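Side-chain contacts in aminotransferase class-III (Sphaerobacter thermophilus DSM 20745, PDB 6K8H), which belongs to the class-III aminotransferases, is also called an omega-transaminase, and holds (5-hydroxy-4,6-dimethylpyridin-3-yl)methyl dihydrogen phosphate in its pocket: residues 224-229 with 416-421; 259-264 with 371-376; 149-154 with 385-390; 222-225 with 231-234; 353-358 with 365-370. All coordinates share one frame; numbering follows the deposited sequence.

Interaction 1. Residues 224-229 with 416-421; sequences NPRSLG and ALFGCL
Beside the ligand pocket, Arg-226 from the loop between strand 216-221 and helix 235-248 lays its aliphatic chain over the ring of Phe-418, on the edge strand 418-420. The evidence for a CH-pi contact is direct: Arg-226 CD sits 3.8 Å from the centroid of the Phe-418 ring and 30° off its normal. The approach is off-centre, with Arg-226 CD closest to Phe-418 CD2 at 3.3 Å. Arg-226 CG is over the ring too, near its rim, 4.1 Å from Phe-418 CG. Beyond CD the chain bends, and the guanidinium is turned well away from stacking: its plane makes 51° with the ring, and Phe-418 CE2 lies near its edge. The closest approach to the ring is thus made by methylene carbons, CD first.

The ring is brought to this place by a CG anti to the backbone N of Phe-418 (chi1 164°), and it also touches Thr-72 and His-375. The loop itself is tightened by a backbone bond from Gly-229 N to Arg-226 O of 3.0 Å. Arg-226 belongs to the pocket of (5-hydroxy-4,6-dimethylpyridin-3-yl)methyl dihydrogen phosphate, with its side chain about 4 Å from the ligand at the nearest atoms. A loop from the seven-stranded sheet of the large domain meeting the small antiparallel sheet beside the ligand is consistent with the fold type I architecture of class-III aminotransferases.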
# COMPACT_ATOMS: atom_id res chain seq x y z
N ASN B 224 20.45 8.80 -1.85
CA ASN B 224 21.19 8.85 -0.56
C ASN B 224 20.69 7.70 0.32
O ASN B 224 20.01 7.98 1.32
CB ASN B 224 21.01 10.22 0.09
CG ASN B 224 22.10 10.58 1.08
OD1 ASN B 224 23.01 9.80 1.31
ND2 ASN B 224 22.00 11.77 1.65
N PRO B 225 21.03 6.43 0.03
CA PRO B 225 20.46 5.32 0.78
C PRO B 225 20.86 5.24 2.26
O PRO B 225 22.03 5.21 2.57
CB PRO B 225 20.96 4.07 0.04
CG PRO B 225 22.22 4.55 -0.66
CD PRO B 225 21.98 6.00 -0.99
N ARG B 226 19.86 5.15 3.14
CA ARG B 226 20.11 5.02 4.59
C ARG B 226 20.83 3.68 4.85
O ARG B 226 21.73 3.65 5.69
CB ARG B 226 18.80 5.03 5.36
CG ARG B 226 18.84 4.15 6.60
CD ARG B 226 17.58 4.22 7.44
NE ARG B 226 16.40 3.91 6.67
CZ ARG B 226 15.99 2.68 6.39
NH1 ARG B 226 16.68 1.64 6.82
NH2 ARG B 226 14.88 2.50 5.69
N SER B 227 20.45 2.64 4.11
CA SER B 227 21.02 1.31 4.32
C SER B 227 22.52 1.29 4.09
O SER B 227 23.23 0.47 4.71
CB SER B 227 20.34 0.33 3.36
OG SER B 227 19.19 -0.25 3.93
N LEU B 228 23.04 2.19 3.26
CA LEU B 228 24.47 2.25 2.99
C LEU B 228 25.16 3.40 3.73
O LEU B 228 26.23 3.84 3.32
CB LEU B 228 24.70 2.34 1.48
CG LEU B 228 24.18 1.14 0.65
CD1 LEU B 228 24.51 1.24 -0.87
CD2 LEU B 228 24.70 -0.17 1.21
N GLY B 229 24.58 3.87 4.84
CA GLY B 229 25.22 4.88 5.64
C GLY B 229 24.91 6.32 5.29
O GLY B 229 25.61 7.22 5.77
N ALA B 416 20.45 2.23 14.06
CA ALA B 416 21.68 2.50 13.31
C ALA B 416 22.28 3.86 13.65
O ALA B 416 23.40 4.14 13.21
CB ALA B 416 21.41 2.41 11.80
N LEU B 417 21.59 4.67 14.46
CA LEU B 417 21.92 6.08 14.69
C LEU B 417 21.73 6.90 13.42
O LEU B 417 22.41 7.90 13.19
CB LEU B 417 23.33 6.26 15.28
CG LEU B 417 23.67 5.38 16.49
CD1 LEU B 417 25.03 5.71 17.06
CD2 LEU B 417 22.60 5.47 17.59
N PHE B 418 20.70 6.50 12.67
CA PHE B 418 20.19 7.29 11.53
C PHE B 418 19.06 8.13 12.12
O PHE B 418 18.22 7.57 12.83
CB PHE B 418 19.64 6.39 10.43
CG PHE B 418 18.78 7.14 9.44
CD1 PHE B 418 19.34 8.06 8.58
CD2 PHE B 418 17.41 6.93 9.39
CE1 PHE B 418 18.55 8.74 7.66
CE2 PHE B 418 16.62 7.62 8.48
CZ PHE B 418 17.19 8.52 7.62
N GLY B 419 19.05 9.43 11.86
CA GLY B 419 18.04 10.28 12.44
C GLY B 419 17.63 11.41 11.52
O GLY B 419 18.26 11.68 10.49
N CYS B 420 16.53 12.06 11.90
CA CYS B 420 15.97 13.15 11.11
C CYS B 420 15.42 14.22 12.05
O CYS B 420 14.94 13.94 13.15
CB CYS B 420 14.89 12.66 10.13
SG CYS B 420 13.46 11.89 10.93
N LEU B 421 15.50 15.46 11.59
CA LEU B 421 14.87 16.55 12.32
C LEU B 421 13.40 16.74 11.91
O LEU B 421 12.95 16.30 10.85
CB LEU B 421 15.63 17.86 12.08
CG LEU B 421 17.15 17.83 12.16
CD1 LEU B 421 17.71 19.20 11.76
CD2 LEU B 421 17.58 17.48 13.57

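Interaction 2. Residues 259-264 with 371-376; sequences SLRSDY and GSLFHI
Arg-261 and Ser-372 form the tight part of this buried contact. Arg-261 NH2 donates to Ser-372 OG over 2.8 Å, with an N-H...O angle of 152° and the hydroxyl oxygen near the guanidinium plane, as expected of a bond made at the group's edge. The arginine reaches it by folding back: its CG stands between the backbone N and the carbonyl carbon (chi1 74°), and the chain bends again further out. This bend lays the methylenes against Leu-373, where Arg-261 CD approaches Leu-373 CD2 to 3.7 Å, while Arg-261 CG is 4.1 Å from Leu-373 CD1. Beyond the two segments the guanidinium is held twice more, NH1 bonding Thr-72 O and NH2 bonding Leu-421 O, so its rotation is well fixed.

The other side is looser. Ser-262 OG comes no nearer to Leu-373 CD1 than 4.3 Å; its polar bond goes back along its own loop to Ser-259 O, which accepts from Ser-262 N as well. Toward the partly exposed Gly-371 a water links the loop backbone to the serine side chain: water 1 donates to Arg-261 O at 2.9 Å and pairs with Ser-372 OG at 2.6 Å. Ser-372 OG thus has the guanidinium as one partner and the water as another. The contact sets a short 3-10 turn, following core strand 251-255, against the start of the central strand in a three-stranded antiparallel sheet, a large-to-small-domain junction of the fold type I aminotransferases.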
# COMPACT_ATOMS: atom_id res chain seq x y z
N SER B 259 14.43 10.48 0.39
CA SER B 259 15.34 11.58 0.04
C SER B 259 14.63 12.82 -0.48
O SER B 259 15.28 13.87 -0.62
CB SER B 259 16.42 11.11 -0.94
OG SER B 259 15.90 10.94 -2.25
N LEU B 260 13.34 12.74 -0.83
CA LEU B 260 12.66 13.91 -1.40
C LEU B 260 12.69 15.09 -0.45
O LEU B 260 12.62 16.24 -0.90
CB LEU B 260 11.20 13.57 -1.75
CG LEU B 260 10.47 14.51 -2.72
CD1 LEU B 260 10.86 14.24 -4.17
CD2 LEU B 260 8.95 14.41 -2.54
N ARG B 261 12.87 14.82 0.84
CA ARG B 261 12.87 15.90 1.86
C ARG B 261 14.21 16.65 1.87
O ARG B 261 14.33 17.55 2.69
CB ARG B 261 12.58 15.33 3.25
CG ARG B 261 13.75 14.57 3.86
CD ARG B 261 13.88 14.83 5.35
NE ARG B 261 12.78 14.29 6.13
CZ ARG B 261 12.55 14.59 7.40
NH1 ARG B 261 11.52 14.05 8.02
NH2 ARG B 261 13.35 15.42 8.04
N SER B 262 15.17 16.26 1.04
CA SER B 262 16.49 16.88 1.09
C SER B 262 16.50 18.32 0.58
O SER B 262 17.43 19.08 0.90
CB SER B 262 17.50 16.06 0.28
OG SER B 262 17.49 14.71 0.72
N ASP B 263 15.48 18.73 -0.17
CA ASP B 263 15.52 19.98 -0.90
C ASP B 263 14.12 20.29 -1.43
O ASP B 263 13.29 19.38 -1.61
CB ASP B 263 16.54 19.89 -2.05
CG ASP B 263 16.64 21.16 -2.85
OD1 ASP B 263 17.43 22.04 -2.44
OD2 ASP B 263 15.93 21.27 -3.87
N TYR B 264 13.87 21.58 -1.69
CA TYR B 264 12.58 21.98 -2.28
C TYR B 264 12.25 21.15 -3.51
O TYR B 264 11.09 20.76 -3.72
CB TYR B 264 12.62 23.48 -2.62
CG TYR B 264 11.26 24.13 -2.88
CD1 TYR B 264 10.41 24.43 -1.84
CD2 TYR B 264 10.86 24.45 -4.17
CE1 TYR B 264 9.18 25.03 -2.05
CE2 TYR B 264 9.63 25.05 -4.41
CZ TYR B 264 8.79 25.34 -3.34
OH TYR B 264 7.56 25.94 -3.56
N GLY B 371 20.68 18.27 4.47
CA GLY B 371 19.43 18.86 4.93
C GLY B 371 19.16 18.43 6.37
O GLY B 371 20.03 18.51 7.24
N SER B 372 17.97 17.86 6.60
CA SER B 372 17.56 17.46 7.95
C SER B 372 17.74 15.97 8.22
O SER B 372 17.14 15.45 9.17
CB SER B 372 16.09 17.85 8.18
OG SER B 372 15.27 17.31 7.17
N LEU B 373 18.56 15.28 7.43
CA LEU B 373 18.86 13.87 7.62
C LEU B 373 20.32 13.72 8.05
O LEU B 373 21.20 14.39 7.51
CB LEU B 373 18.62 13.08 6.33
CG LEU B 373 17.21 13.08 5.75
CD1 LEU B 373 17.22 12.50 4.35
CD2 LEU B 373 16.28 12.29 6.64
N PHE B 374 20.57 12.81 8.99
CA PHE B 374 21.94 12.59 9.45
C PHE B 374 22.12 11.13 9.86
O PHE B 374 21.16 10.43 10.19
CB PHE B 374 22.31 13.54 10.60
CG PHE B 374 21.51 13.30 11.86
CD1 PHE B 374 21.94 12.38 12.80
CD2 PHE B 374 20.34 14.00 12.10
CE1 PHE B 374 21.22 12.16 13.95
CE2 PHE B 374 19.62 13.79 13.24
CZ PHE B 374 20.05 12.87 14.17
N HIS B 375 23.38 10.70 9.86
CA HIS B 375 23.76 9.33 10.22
C HIS B 375 25.08 9.39 10.97
O HIS B 375 26.08 9.87 10.42
CB HIS B 375 23.89 8.45 8.96
CG HIS B 375 23.72 6.97 9.21
ND1 HIS B 375 24.29 6.32 10.29
CD2 HIS B 375 23.06 6.03 8.51
CE1 HIS B 375 23.98 5.04 10.24
NE2 HIS B 375 23.22 4.83 9.18
N ILE B 376 25.08 8.94 12.24
CA ILE B 376 26.30 8.84 13.04
C ILE B 376 26.97 7.50 12.76
O ILE B 376 26.30 6.47 12.66
CB ILE B 376 26.00 9.00 14.54
CG1 ILE B 376 25.13 10.23 14.80
CG2 ILE B 376 27.30 9.11 15.33
CD1 ILE B 376 24.69 10.37 16.26
O HOH W 1 15.73 18.60 4.96

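Interaction 3. Residues 149-154 with 385-390; sequences KFDGCY and DYRNSV. With PLR ((5-hydroxy-4,6-dimethylpyridin-3-yl)methyl dihydrogen phosphate), chain D.
A type II beta turn from Phe-150 to Cys-153, closed by a weak backbone bond, presents Asp-151 to Tyr-386 at the start of the 3-10 segment 386-389. With its CG anti to the backbone N (chi1 -163°), Asp-151 extends its carboxylate to the phenol, and Tyr-386 OH donates to Asp-151 OD2 over 2.7 Å. The oxygen uses its anti lone pair and lies near the ring plane, whereas the carboxylate and ring planes stand 84° apart, so the groups meet crosswise.

Arg-387 adds charge without a directed bond. Its NH1 is 3.6 Å from Asp-151 OD2, a long salt bridge, and the oxygen lies well out of the guanidinium plane. The Tyr-386 hydroxyl sits over one face of that guanidinium. Ser-167 OG bonds both Asp-151 OD2 and Arg-387 NH1 and so links the two side chains.

From just before the turn, Lys-149 NZ reaches across it to Cys-153 O at 2.8 Å and also bonds the carbonyls of Ala-161 and Val-163. Past the turn, Tyr-154 brings its ring edge to the ligand, CE2 lying 3.8 Å from PLR C4A. Strand 146-150, which leads into the turn, runs parallel between strands 216-221 and 194-197 of the seven-stranded sheet, while the 3-10 segment belongs to the connection from strand 373-377 to helix 393-408.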
# COMPACT_ATOMS: atom_id res chain seq x y z
N LYS B 149 18.95 -2.93 -9.64
CA LYS B 149 18.98 -2.14 -8.40
C LYS B 149 20.35 -2.32 -7.77
O LYS B 149 21.17 -3.09 -8.26
CB LYS B 149 17.88 -2.55 -7.43
CG LYS B 149 17.97 -4.01 -7.00
CD LYS B 149 17.15 -4.23 -5.76
CE LYS B 149 17.81 -3.61 -4.55
NZ LYS B 149 17.18 -4.11 -3.30
N PHE B 150 20.61 -1.61 -6.67
CA PHE B 150 21.93 -1.58 -6.07
C PHE B 150 21.99 -2.43 -4.80
O PHE B 150 21.07 -2.41 -3.98
CB PHE B 150 22.35 -0.12 -5.80
CG PHE B 150 22.64 0.63 -7.08
CD1 PHE B 150 21.62 1.21 -7.81
CD2 PHE B 150 23.93 0.67 -7.59
CE1 PHE B 150 21.87 1.87 -9.01
CE2 PHE B 150 24.20 1.33 -8.79
CZ PHE B 150 23.16 1.93 -9.50
N ASP B 151 23.09 -3.16 -4.66
CA ASP B 151 23.32 -4.07 -3.55
C ASP B 151 23.16 -3.37 -2.20
O ASP B 151 23.66 -2.26 -1.99
CB ASP B 151 24.73 -4.65 -3.67
CG ASP B 151 24.92 -5.89 -2.84
OD1 ASP B 151 23.93 -6.60 -2.58
OD2 ASP B 151 26.07 -6.18 -2.46
N GLY B 152 22.45 -4.02 -1.28
CA GLY B 152 22.31 -3.52 0.07
C GLY B 152 21.32 -2.40 0.26
O GLY B 152 21.29 -1.79 1.34
N CYS B 153 20.48 -2.12 -0.73
CA CYS B 153 19.58 -0.98 -0.66
C CYS B 153 18.13 -1.42 -0.51
O CYS B 153 17.69 -2.39 -1.14
CB CYS B 153 19.70 -0.12 -1.91
SG CYS B 153 21.24 0.79 -2.09
N TYR B 154 17.39 -0.66 0.28
CA TYR B 154 16.01 -1.00 0.65
C TYR B 154 15.03 -0.18 -0.17
O TYR B 154 15.19 1.04 -0.32
CB TYR B 154 15.80 -0.74 2.15
CG TYR B 154 14.38 -1.00 2.60
CD1 TYR B 154 13.93 -2.29 2.81
CD2 TYR B 154 13.49 0.05 2.81
CE1 TYR B 154 12.62 -2.54 3.22
CE2 TYR B 154 12.19 -0.18 3.23
CZ TYR B 154 11.76 -1.48 3.42
OH TYR B 154 10.48 -1.71 3.85
N ASP B 385 33.11 3.51 -0.52
CA ASP B 385 33.17 2.08 -0.82
C ASP B 385 32.07 1.42 0.00
O ASP B 385 32.21 1.24 1.22
CB ASP B 385 34.55 1.51 -0.48
CG ASP B 385 35.69 2.20 -1.25
OD1 ASP B 385 35.46 2.65 -2.39
OD2 ASP B 385 36.82 2.28 -0.72
N TYR B 386 30.97 1.03 -0.66
CA TYR B 386 29.73 0.76 0.06
C TYR B 386 29.86 -0.42 1.01
O TYR B 386 29.16 -0.47 2.03
CB TYR B 386 28.58 0.53 -0.95
CG TYR B 386 28.48 -0.86 -1.56
CD1 TYR B 386 27.78 -1.88 -0.92
CD2 TYR B 386 29.04 -1.13 -2.81
CE1 TYR B 386 27.68 -3.15 -1.50
CE2 TYR B 386 28.94 -2.39 -3.39
CZ TYR B 386 28.25 -3.39 -2.73
OH TYR B 386 28.14 -4.65 -3.31
N ARG B 387 30.76 -1.35 0.72
CA ARG B 387 30.89 -2.50 1.60
C ARG B 387 31.45 -2.12 2.96
O ARG B 387 31.34 -2.92 3.90
CB ARG B 387 31.74 -3.58 0.93
CG ARG B 387 31.03 -4.24 -0.25
CD ARG B 387 31.47 -5.67 -0.43
NE ARG B 387 30.97 -6.28 -1.65
CZ ARG B 387 29.84 -6.98 -1.73
NH1 ARG B 387 29.08 -7.14 -0.66
NH2 ARG B 387 29.47 -7.52 -2.89
N ASN B 388 32.02 -0.92 3.08
CA ASN B 388 32.47 -0.43 4.37
C ASN B 388 31.32 -0.07 5.29
O ASN B 388 31.55 0.10 6.50
CB ASN B 388 33.37 0.79 4.17
CG ASN B 388 34.71 0.42 3.59
OD1 ASN B 388 35.15 -0.72 3.75
ND2 ASN B 388 35.36 1.36 2.92
N SER B 389 30.08 0.05 4.78
CA SER B 389 28.99 0.41 5.67
C SER B 389 28.57 -0.75 6.57
O SER B 389 27.85 -0.53 7.55
CB SER B 389 27.77 0.94 4.89
OG SER B 389 27.27 0.00 3.96
N VAL B 390 28.98 -1.98 6.25
CA VAL B 390 28.63 -3.13 7.08
C VAL B 390 29.41 -3.10 8.38
O VAL B 390 30.63 -2.90 8.39
CB VAL B 390 28.89 -4.45 6.32
CG1 VAL B 390 28.44 -5.62 7.16
CG2 VAL B 390 28.16 -4.44 4.97
N1 PLR D . 11.89 3.35 -0.47
C2 PLR D . 12.63 3.87 0.50
C2A PLR D . 13.94 4.50 0.17
C3 PLR D . 12.17 3.84 1.83
O3 PLR D . 12.94 4.39 2.79
C4 PLR D . 10.92 3.25 2.12
C4A PLR D . 10.43 3.22 3.50
C5 PLR D . 10.17 2.72 1.07
C6 PLR D . 10.70 2.78 -0.19
C5A PLR D . 8.84 2.04 1.31
O4P PLR D . 7.76 2.94 1.70
P PLR D . 6.54 2.36 2.58
O1P PLR D . 6.03 1.18 1.81
O2P PLR D . 7.13 1.96 3.89
O3P PLR D . 5.54 3.46 2.71

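Interaction 4. Residues 222-225 with 231-234; sequences DPNP and YPAE
Pro-223 O is approached by two groups of the facing segment. Ala-233 N donates to Pro-223 O over 2.8 Å, nearly straight at 171° and almost in line with the carbonyl, and Pro-232 CA makes a CA-H...O contact with the same Pro-223 O at 3.3 Å. Asn-224 runs side by side with the Pro-232 ring, the two pointing the same way, and the packing is measured by Asn-224 CG to Pro-232 CG at 3.7 Å. With CG anti to its own N (chi1 -158°), the asparagine lies alongside the proline.

Asp-222, a residue of the ligand pocket, opens the first segment with an Asx turn: Asn-224 N donates to Asp-222 OD1 over 2.9 Å, meeting the oxygen on its anti side and somewhat out of the carboxylate plane. The loop that follows strand 216-221 in this aminotransferase fold doubles back on itself, Asn-224 CA lying 4.1 Å from Pro-232 CA, before helix 235-248, whose N-cap position is Glu-234. There Tyr-231 OH donates to Glu-234 OE2 over a short 2.5 Å; the oxygen accepts with its anti lone pair and lies at the edge of the phenol ring, in its plane. Asn-200 bonds Pro-232 O and Glu-234 N, and Met-267 of helix 266-271 touches both Pro-223 and Pro-232.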
# COMPACT_ATOMS: atom_id res chain seq x y z
N ASP B 222 18.29 4.66 -5.10
CA ASP B 222 18.09 5.62 -4.02
C ASP B 222 19.28 6.57 -4.00
O ASP B 222 20.40 6.13 -3.74
CB ASP B 222 17.96 4.88 -2.69
CG ASP B 222 17.76 5.79 -1.49
OD1 ASP B 222 18.17 6.97 -1.51
OD2 ASP B 222 17.19 5.28 -0.48
N PRO B 223 19.08 7.89 -4.20
CA PRO B 223 20.19 8.85 -4.29
C PRO B 223 21.06 8.93 -3.03
O PRO B 223 22.23 9.21 -3.16
CB PRO B 223 19.52 10.21 -4.56
CG PRO B 223 18.11 9.87 -4.99
CD PRO B 223 17.78 8.55 -4.33
N ASN B 224 20.45 8.80 -1.85
CA ASN B 224 21.19 8.85 -0.56
C ASN B 224 20.69 7.70 0.32
O ASN B 224 20.01 7.98 1.32
CB ASN B 224 21.01 10.22 0.09
CG ASN B 224 22.10 10.58 1.08
OD1 ASN B 224 23.01 9.80 1.31
ND2 ASN B 224 22.00 11.77 1.65
N PRO B 225 21.03 6.43 0.03
CA PRO B 225 20.46 5.32 0.78
C PRO B 225 20.86 5.24 2.26
O PRO B 225 22.03 5.21 2.57
CB PRO B 225 20.96 4.07 0.04
CG PRO B 225 22.22 4.55 -0.66
CD PRO B 225 21.98 6.00 -0.99
N TYR B 231 25.39 8.04 2.58
CA TYR B 231 26.39 8.70 1.77
C TYR B 231 25.88 8.75 0.34
O TYR B 231 25.60 7.70 -0.25
CB TYR B 231 27.73 7.96 1.84
CG TYR B 231 28.81 8.62 1.03
CD1 TYR B 231 29.47 9.75 1.49
CD2 TYR B 231 29.16 8.12 -0.22
CE1 TYR B 231 30.45 10.36 0.73
CE2 TYR B 231 30.13 8.71 -0.97
CZ TYR B 231 30.78 9.82 -0.50
OH TYR B 231 31.76 10.40 -1.28
N PRO B 232 25.73 9.94 -0.24
CA PRO B 232 25.00 10.07 -1.51
C PRO B 232 25.76 9.51 -2.70
O PRO B 232 26.98 9.33 -2.69
CB PRO B 232 24.82 11.59 -1.66
CG PRO B 232 25.13 12.18 -0.31
CD PRO B 232 26.07 11.25 0.35
N ALA B 233 24.98 9.19 -3.74
CA ALA B 233 25.56 8.91 -5.05
C ALA B 233 26.44 10.08 -5.47
O ALA B 233 26.02 11.25 -5.42
CB ALA B 233 24.44 8.67 -6.08
N GLU B 234 27.69 9.77 -5.85
CA GLU B 234 28.62 10.83 -6.21
C GLU B 234 28.29 11.38 -7.60
O GLU B 234 27.76 10.66 -8.46
CB GLU B 234 30.06 10.30 -6.16
CG GLU B 234 30.51 10.02 -4.71
CD GLU B 234 31.88 9.36 -4.59
OE1 GLU B 234 32.35 8.70 -5.55
OE2 GLU B 234 32.50 9.49 -3.50

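Interaction 5. Residues 353-358 with 365-370; sequences GVEEVL and GQVTGY
Val-354 and Leu-358 pack against Val-367 and its neighbours in a two-layer alpha/beta unit, helix 337-361 lying on the edge strand of a three-stranded antiparallel sheet. The two elements follow each other in the chain and run nearly opposite ways, the short segments' axes making 168° at 8.0 Å.

Apolar contact converges on one methyl group, Val-367 CG2. Val-354 CG1 presses on Val-367 CG2 at 3.5 Å, tighter than usual for carbons, with the two side chains crossing at about a right angle. From the next helix position Glu-355 CG comes to 3.8 Å from Val-367 CG2, so the glutamate contributes its methylene here. A turn further along, Leu-358 CD1 rests on strand backbone, 3.9 Å from Gly-365 C; the glycine's lack of a side chain lets the methyl settle there.

Val-367 faces the helix, whereas the flanking Gln-366 and Thr-368 have their CB atoms on the far side, the alternation expected of a strand. Over there Gln-366 NE2 bonds Arg-381 O and His-379 O. Helix 427-445 meets Val-354 too, through Phe-433 and Phe-437.

Polar contact is sparse. Val-367 N is buried without a partner, and the exposed Glu-355 carboxylate reaches the strand through solvent: water 2 donates to Glu-355 OE2 at 2.9 Å and to Val-367 O at 3.0 Å.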
# COMPACT_ATOMS: atom_id res chain seq x y z
N GLY B 353 28.19 19.33 16.01
CA GLY B 353 28.26 19.07 17.43
C GLY B 353 28.64 17.63 17.74
O GLY B 353 29.45 17.37 18.63
N VAL B 354 28.08 16.69 16.98
CA VAL B 354 28.41 15.28 17.19
C VAL B 354 29.87 15.01 16.83
O VAL B 354 30.56 14.24 17.52
CB VAL B 354 27.46 14.38 16.38
CG1 VAL B 354 27.97 12.95 16.38
CG2 VAL B 354 26.05 14.46 16.95
N GLU B 355 30.36 15.61 15.74
CA GLU B 355 31.76 15.42 15.39
C GLU B 355 32.67 15.95 16.49
O GLU B 355 33.69 15.34 16.81
CB GLU B 355 32.08 16.10 14.05
CG GLU B 355 31.52 15.39 12.83
CD GLU B 355 31.59 16.25 11.58
OE1 GLU B 355 31.91 17.46 11.70
OE2 GLU B 355 31.31 15.73 10.47
N GLU B 356 32.30 17.09 17.08
CA GLU B 356 33.11 17.62 18.17
C GLU B 356 33.07 16.71 19.40
O GLU B 356 34.09 16.54 20.07
CB GLU B 356 32.66 19.04 18.53
CG GLU B 356 33.29 19.61 19.81
CD GLU B 356 34.81 19.79 19.71
OE1 GLU B 356 35.38 19.60 18.62
OE2 GLU B 356 35.43 20.13 20.75
N VAL B 357 31.91 16.11 19.70
CA VAL B 357 31.81 15.17 20.83
C VAL B 357 32.72 13.97 20.60
O VAL B 357 33.45 13.54 21.50
CB VAL B 357 30.35 14.72 21.05
CG1 VAL B 357 30.30 13.48 21.96
CG2 VAL B 357 29.52 15.83 21.65
N LEU B 358 32.71 13.43 19.38
CA LEU B 358 33.59 12.32 19.05
C LEU B 358 35.05 12.72 19.16
O LEU B 358 35.88 11.97 19.69
CB LEU B 358 33.28 11.82 17.64
CG LEU B 358 31.90 11.19 17.41
CD1 LEU B 358 31.63 11.04 15.92
CD2 LEU B 358 31.83 9.83 18.10
N GLY B 365 35.07 8.25 14.56
CA GLY B 365 33.73 8.27 14.00
C GLY B 365 33.61 9.37 12.97
O GLY B 365 34.54 10.14 12.73
N GLN B 366 32.42 9.43 12.39
CA GLN B 366 32.12 10.43 11.37
C GLN B 366 30.62 10.60 11.34
O GLN B 366 29.87 9.80 11.92
CB GLN B 366 32.67 10.01 10.00
CG GLN B 366 32.14 8.66 9.54
CD GLN B 366 32.84 8.13 8.31
OE1 GLN B 366 32.95 8.82 7.29
NE2 GLN B 366 33.29 6.88 8.39
N VAL B 367 30.17 11.69 10.74
CA VAL B 367 28.75 11.95 10.62
C VAL B 367 28.48 12.33 9.17
O VAL B 367 29.10 13.27 8.65
CB VAL B 367 28.26 13.06 11.57
CG1 VAL B 367 26.75 13.10 11.57
CG2 VAL B 367 28.79 12.82 12.98
N THR B 368 27.57 11.60 8.53
CA THR B 368 27.11 11.96 7.20
C THR B 368 25.72 12.58 7.31
O THR B 368 25.04 12.45 8.33
CB THR B 368 27.07 10.75 6.26
OG1 THR B 368 26.19 9.74 6.77
CG2 THR B 368 28.46 10.18 6.07
N GLY B 369 25.30 13.25 6.25
CA GLY B 369 23.95 13.77 6.22
C GLY B 369 23.80 14.92 5.26
O GLY B 369 24.77 15.45 4.71
N TYR B 370 22.55 15.31 5.06
CA TYR B 370 22.20 16.40 4.16
C TYR B 370 20.85 16.95 4.58
O TYR B 370 19.97 16.19 4.98
CB TYR B 370 22.17 15.94 2.69
CG TYR B 370 22.07 17.12 1.75
CD1 TYR B 370 20.85 17.72 1.48
CD2 TYR B 370 23.21 17.67 1.18
CE1 TYR B 370 20.76 18.83 0.66
CE2 TYR B 370 23.14 18.77 0.35
CZ TYR B 370 21.92 19.35 0.10
OH TYR B 370 21.85 20.44 -0.72
O HOH W 2 29.22 16.26 8.60

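How the interactions relate
Interactions 1, 2 and 5 share the three-stranded antiparallel sheet, in strand order 366-370, 373-377, 418-420; backbone bonds such as Gly-419 N to Phe-374 O and His-375 N to Thr-368 O join them. Interactions 3 and 4, with centres about 10 Å apart, lie at the ends of neighbouring strands of the seven-stranded sheet, each holding a residue of the ligand pocket. Interaction 1 connects the two groups: it shares Asn-224 and Pro-225 with interaction 4, and Leu-228 touches Cys-153 of interaction 3. Along the chain, interaction 5 is nested within interaction 2, itself nested within interaction 1, while interactions 1 and 3 cross. Segments far apart in sequence thus join the two sheets.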